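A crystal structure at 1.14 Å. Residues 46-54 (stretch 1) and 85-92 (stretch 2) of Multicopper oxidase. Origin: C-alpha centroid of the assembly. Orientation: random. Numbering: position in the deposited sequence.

Stretch 1 46-54: IVNVTNNTS
Stretch 2, residues 85-92: AGDSYTYK

The most unusual feature of this antiparallel pairing is a row of hydroxyl and amide side chains bonding across the strands at the two neighbouring non-hydrogen-bonded pairs. Thr90 OG1 donates to Asn48 OD1 at 2.8 Å, and Thr50 OG1 lies 2.9 Å from Ser88 OG in a hydrogen bond whose direction is open. The short CA-CA distances, 4.4 Å for Asn48-Thr90 and 4.3 Å for Thr50-Ser88, bring these polar groups within reach. All four residues have chi1 in the m well (-52° to -65°); Asn48 adds chi2 of -59°, which turns its end nearer the partner strand.

The first strand, already under way at Ile46, runs against a second that starts at Ser88 and continues past Lys92, with an angle of 159° between their directions and an axial approach of 4.7 Å. Phi lies between -89° and -126° in residues Ile46 to Asn51 and between -96° and -160° in Ser88 to Lys92; psi spans 102° to 127° and 127° to 164°, respectively. Register is fixed by two hydrogen-bonded pairs. In Val47-Tyr91 (CA-CA 5.1 Å), Val47 N to Tyr91 O and Tyr91 N to Val47 O are both 2.9 Å, with angles of 168° and 165°. In Val49-Tyr89 (CA-CA 5.3 Å), Val49 N to Tyr89 O is 2.8 Å at 167°, while Tyr89 N to Val49 O is 2.9 Å at a more bent 148°. Val49 O also receives a CA-H...O contact from Ser88 CA at 3.0 Å.

Ile46 (m, t) and Lys92 (m, then t throughout) share the polar row's face, their CA atoms 4.6 Å apart. Ile46 CG2 packs 3.9 Å from Thr90 CG2 and 4.1 Å from Lys92 CE. The other face carries Val47, Val49, Tyr89 and Tyr91. Both valines are t; Tyr91 has chi1 -65° and chi2 -83°, placing its ring edge toward Val49, with Val49 CG2 3.7 Å from Tyr91 CD2. Tyr89, at -170° and 90°, leads its ring away from the first stretch.

Beyond the ladder, Asn51 N donates to Asp87 O at 2.8 Å and 175°, and Gly86 N returns a bond to Asn51 O at 2.8 Å and 133°. Gly86 adopts phi/psi 86°/-9°, a positive phi that favours glycine. Asn51 (chi1 -179°, chi2 -2°) directs OD1 into its own stretch, accepting from Thr53 N at 2.9 Å and from Thr53 OG1 at 2.8 Å; Thr53 is p. Ala85 CB approaches Thr53 O at 3.2 Å and Ser54 C at 3.7 Å. The two stretches together bury 625 Å², both sides summed.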

# COMPACT_ATOMS: atom_id res chain seq x y z
N ILE A 46 -16.67 14.56 26.57
CA ILE A 46 -17.75 13.68 26.96
C ILE A 46 -18.68 13.51 25.78
O ILE A 46 -19.14 14.52 25.23
CB ILE A 46 -18.50 14.29 28.17
CG1 ILE A 46 -17.59 14.56 29.38
CG2 ILE A 46 -19.68 13.40 28.56
CD1 ILE A 46 -18.24 15.48 30.42
N VAL A 47 -18.94 12.29 25.35
CA VAL A 47 -19.85 12.08 24.22
C VAL A 47 -20.95 11.11 24.68
O VAL A 47 -20.68 9.94 25.05
CB VAL A 47 -19.11 11.50 23.01
CG1 VAL A 47 -20.13 11.37 21.86
CG2 VAL A 47 -17.99 12.40 22.53
N ASN A 48 -22.21 11.60 24.67
CA ASN A 48 -23.35 10.77 25.04
C ASN A 48 -23.98 10.25 23.75
O ASN A 48 -24.41 11.08 22.93
CB ASN A 48 -24.40 11.58 25.83
CG ASN A 48 -23.79 12.32 27.02
OD1 ASN A 48 -23.23 11.67 27.89
ND2 ASN A 48 -23.91 13.65 27.05
N VAL A 49 -23.97 8.95 23.57
CA VAL A 49 -24.39 8.34 22.32
C VAL A 49 -25.75 7.63 22.49
O VAL A 49 -25.84 6.78 23.39
CB VAL A 49 -23.33 7.32 21.86
CG1 VAL A 49 -23.79 6.69 20.56
CG2 VAL A 49 -21.94 7.92 21.73
N THR A 50 -26.72 7.95 21.66
CA THR A 50 -27.98 7.19 21.61
C THR A 50 -28.13 6.44 20.29
O THR A 50 -28.03 7.01 19.21
CB THR A 50 -29.17 8.11 21.81
OG1 THR A 50 -29.00 8.64 23.15
CG2 THR A 50 -30.49 7.35 21.75
N ASN A 51 -28.36 5.15 20.43
CA ASN A 51 -28.50 4.30 19.24
C ASN A 51 -29.95 4.25 18.78
O ASN A 51 -30.76 3.51 19.38
CB ASN A 51 -28.00 2.89 19.62
CG ASN A 51 -28.07 1.91 18.46
OD1 ASN A 51 -28.53 2.30 17.37
ND2 ASN A 51 -27.60 0.70 18.68
N ASN A 52 -30.33 4.98 17.73
CA ASN A 52 -31.65 4.98 17.16
C ASN A 52 -31.75 4.05 15.98
O ASN A 52 -32.61 4.28 15.12
CB ASN A 52 -32.13 6.39 16.80
CG ASN A 52 -32.31 7.25 18.05
OD1 ASN A 52 -32.75 6.77 19.06
ND2 ASN A 52 -31.92 8.52 17.97
N THR A 53 -30.95 3.01 15.97
CA THR A 53 -31.03 2.03 14.87
C THR A 53 -31.48 0.68 15.43
O THR A 53 -31.68 0.56 16.64
CB THR A 53 -29.70 1.83 14.11
OG1 THR A 53 -28.85 0.95 14.92
CG2 THR A 53 -28.97 3.14 13.95
N SER A 54 -31.64 -0.29 14.56
CA SER A 54 -32.11 -1.63 14.89
C SER A 54 -30.99 -2.58 15.26
O SER A 54 -31.33 -3.72 15.56
CB SER A 54 -32.86 -2.25 13.69
OG SER A 54 -31.99 -2.19 12.51
N ALA A 85 -29.72 -1.69 20.39
CA ALA A 85 -30.71 -0.86 19.74
C ALA A 85 -31.58 -0.16 20.76
O ALA A 85 -32.13 -0.80 21.65
CB ALA A 85 -31.56 -1.72 18.85
N GLY A 86 -31.67 1.16 20.62
CA GLY A 86 -32.48 2.04 21.47
C GLY A 86 -31.74 2.46 22.73
O GLY A 86 -32.25 3.33 23.44
N ASP A 87 -30.58 1.91 23.05
CA ASP A 87 -29.85 2.27 24.27
C ASP A 87 -28.89 3.41 24.04
O ASP A 87 -28.62 3.88 22.92
CB ASP A 87 -29.09 1.06 24.86
CG ASP A 87 -30.08 0.02 25.40
OD1 ASP A 87 -31.28 0.33 25.63
OD2 ASP A 87 -29.68 -1.14 25.63
N SER A 88 -28.37 3.86 25.19
CA SER A 88 -27.40 4.93 25.21
C SER A 88 -26.15 4.51 25.97
O SER A 88 -26.23 3.56 26.71
CB SER A 88 -27.94 6.20 25.88
OG SER A 88 -29.11 6.59 25.16
N TYR A 89 -25.09 5.27 25.77
CA TYR A 89 -23.80 5.03 26.40
C TYR A 89 -22.96 6.29 26.38
O TYR A 89 -23.00 7.03 25.40
CB TYR A 89 -23.08 3.89 25.64
CG TYR A 89 -21.84 3.36 26.30
CD1 TYR A 89 -21.89 2.32 27.19
CD2 TYR A 89 -20.58 3.88 26.02
CE1 TYR A 89 -20.73 1.84 27.78
CE2 TYR A 89 -19.43 3.40 26.62
CZ TYR A 89 -19.49 2.34 27.52
OH TYR A 89 -18.34 1.84 28.13
N THR A 90 -22.20 6.52 27.43
CA THR A 90 -21.36 7.73 27.51
C THR A 90 -19.87 7.38 27.51
O THR A 90 -19.38 6.56 28.31
CB THR A 90 -21.70 8.53 28.78
OG1 THR A 90 -23.06 9.01 28.68
CG2 THR A 90 -20.75 9.72 28.94
N TYR A 91 -19.19 8.04 26.57
CA TYR A 91 -17.73 7.98 26.45
C TYR A 91 -17.11 9.19 27.15
O TYR A 91 -17.65 10.28 26.91
CB TYR A 91 -17.29 7.98 24.98
CG TYR A 91 -17.79 6.70 24.31
CD1 TYR A 91 -17.06 5.53 24.46
CD2 TYR A 91 -18.99 6.64 23.59
CE1 TYR A 91 -17.43 4.31 23.88
CE2 TYR A 91 -19.41 5.45 23.02
CZ TYR A 91 -18.64 4.31 23.18
OH TYR A 91 -19.06 3.12 22.64
N LYS A 92 -16.04 9.00 27.91
CA LYS A 92 -15.26 10.12 28.44
C LYS A 92 -13.76 9.88 28.26
O LYS A 92 -13.25 8.80 28.60
CB LYS A 92 -15.56 10.29 29.94
CG LYS A 92 -17.02 10.49 30.25
CD LYS A 92 -17.19 10.86 31.72
CE LYS A 92 -18.64 11.32 31.99
NZ LYS A 92 -18.87 11.77 33.38